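Local coordinates for SnoaL-like domain-containing protein (Kribbella flavida, PDB 5EVH) that is of unknown function but has a SnoaL-like alpha+beta domain, a cone-shaped fold whose pocket often binds small molecules, and may bind or turn over one, at the interface of chains A and B. Sequence-based numbering; all coordinates share one arbitrary frame. Chains: chain A/B, Uncharacterized protein.

The interface of chains A and B. Residues chain A 67, 79, 91; chain B 95, 107, 109.
A:Met79, present as selenomethionine, reaches across the interface among B:His95, B:Arg107 and B:Ile109. From CB the chain runs straight out from the strand, with CG anti to the backbone N (chi1 178°) and the selenium extended beyond it. CG of A:Met79 lies 3.8 Å from CD1 of B:Ile109. The selenium then settles between three side chains. SE of A:Met79 is 3.7 Å from CB of B:His95, and CD1 of B:Ile109 is also near. CG and CD of B:Arg107 flank it too. The chain bends at the selenium (chi3 -69°), which lays the methyl CE of A:Met79 beside B:Ile109 CD1, at 3.7 Å, and near the backbone N of B:His95. The side chains of A:Met79 and B:Ile109 approach tip to tip. A:Pro91 also packs on that isoleucine methyl, with CB of A:Pro91 3.7 Å from CD1 of B:Ile109.

B:Arg107 crosses A:Leu67 at about a right angle. CD of B:Arg107 is 4.0 Å from CD1 of A:Leu67. The guanidinium NE of B:Arg107 lies 3.7 Å from the same CD1 of A:Leu67. With an alanine in place of B:Arg107, the CD1 methyl of A:Leu67 and one flank of the selenium would probably lose their packing partner. The ring of B:His95 lies beside the backbone of A:Leu67, where CE1 of B:His95 is 3.7 Å from the carbonyl O of A:Leu67.

Among the residues described, the contacts are chiefly van der Waals, between sheet faces. Chain A supplies strands 63-71 and 75-84 and the loop holding A:Pro91. Chain B supplies strands 92-99 and 102-109. The two-fold axis repeats the contact with the chains exchanged, in what may be a biological dimer.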
loop_
_atom_site.group_PDB
_atom_site.type_symbol
_atom_site.label_atom_id
_atom_site.label_comp_id
_atom_site.label_asym_id
_atom_site.label_seq_id
_atom_site.Cartn_x
_atom_site.Cartn_y
_atom_site.Cartn_z
ATOM N N LEU A 67 8.197 6.441 -4.164
ATOM C CA LEU A 67 7.426 6.591 -5.402
ATOM C C LEU A 67 6.425 7.722 -5.316
ATOM O O LEU A 67 6.130 8.371 -6.351
ATOM C CB LEU A 67 6.683 5.288 -5.725
ATOM C CG LEU A 67 7.630 4.075 -5.786
ATOM C CD1 LEU A 67 6.833 2.770 -6.073
ATOM C CD2 LEU A 67 8.704 4.238 -6.838
HETATM N N MSE A 79 4.363 5.848 -0.523
HETATM C CA MSE A 79 4.546 4.534 -1.168
HETATM C C MSE A 79 5.995 4.519 -1.658
HETATM O O MSE A 79 6.484 5.532 -2.223
HETATM C CB MSE A 79 3.584 4.365 -2.312
HETATM C CG MSE A 79 3.850 2.981 -3.004
HETATM SE SE MSE A 79 2.658 2.656 -4.542
HETATM C CE MSE A 79 0.915 2.427 -3.553
ATOM N N PRO A 91 7.422 -3.469 -2.975
ATOM C CA PRO A 91 6.949 -2.114 -2.634
ATOM C C PRO A 91 6.037 -2.126 -1.407
ATOM O O PRO A 91 5.383 -3.126 -1.105
ATOM C CB PRO A 91 6.185 -1.688 -3.885
ATOM C CG PRO A 91 5.555 -2.990 -4.332
ATOM C CD PRO A 91 6.773 -4.001 -4.189
ATOM N N HIS B 95 -1.350 4.076 -6.205
ATOM C CA HIS B 95 -0.694 5.278 -6.664
ATOM C C HIS B 95 -1.155 5.466 -8.106
ATOM O O HIS B 95 -0.922 4.576 -8.940
ATOM C CB HIS B 95 0.823 5.133 -6.592
ATOM C CG HIS B 95 1.559 6.302 -7.197
ATOM N ND1 HIS B 95 2.737 6.154 -7.905
ATOM C CD2 HIS B 95 1.317 7.647 -7.153
ATOM C CE1 HIS B 95 3.178 7.348 -8.297
ATOM N NE2 HIS B 95 2.317 8.270 -7.877
ATOM N N ARG B 107 -0.415 1.817 -9.718
ATOM C CA ARG B 107 0.322 0.791 -8.980
ATOM C C ARG B 107 -0.494 0.453 -7.738
ATOM O O ARG B 107 -0.794 1.344 -6.927
ATOM C CB ARG B 107 1.746 1.227 -8.611
ATOM C CG ARG B 107 2.438 0.138 -7.744
ATOM C CD ARG B 107 3.993 0.404 -7.503
ATOM N NE ARG B 107 4.765 1.008 -8.628
ATOM C CZ ARG B 107 5.474 0.307 -9.517
ATOM N NH1 ARG B 107 6.147 0.943 -10.462
ATOM N NH2 ARG B 107 5.518 -1.037 -9.475
ATOM N N ILE B 109 -0.999 -2.049 -4.234
ATOM C CA ILE B 109 -0.300 -2.943 -3.290
ATOM C C ILE B 109 -1.348 -3.522 -2.355
ATOM O O ILE B 109 -2.105 -2.769 -1.745
ATOM C CB ILE B 109 0.762 -2.186 -2.464
ATOM C CG1 ILE B 109 1.739 -1.484 -3.407
ATOM C CG2 ILE B 109 1.470 -3.223 -1.567
ATOM C CD1 ILE B 109 2.843 -0.641 -2.622
#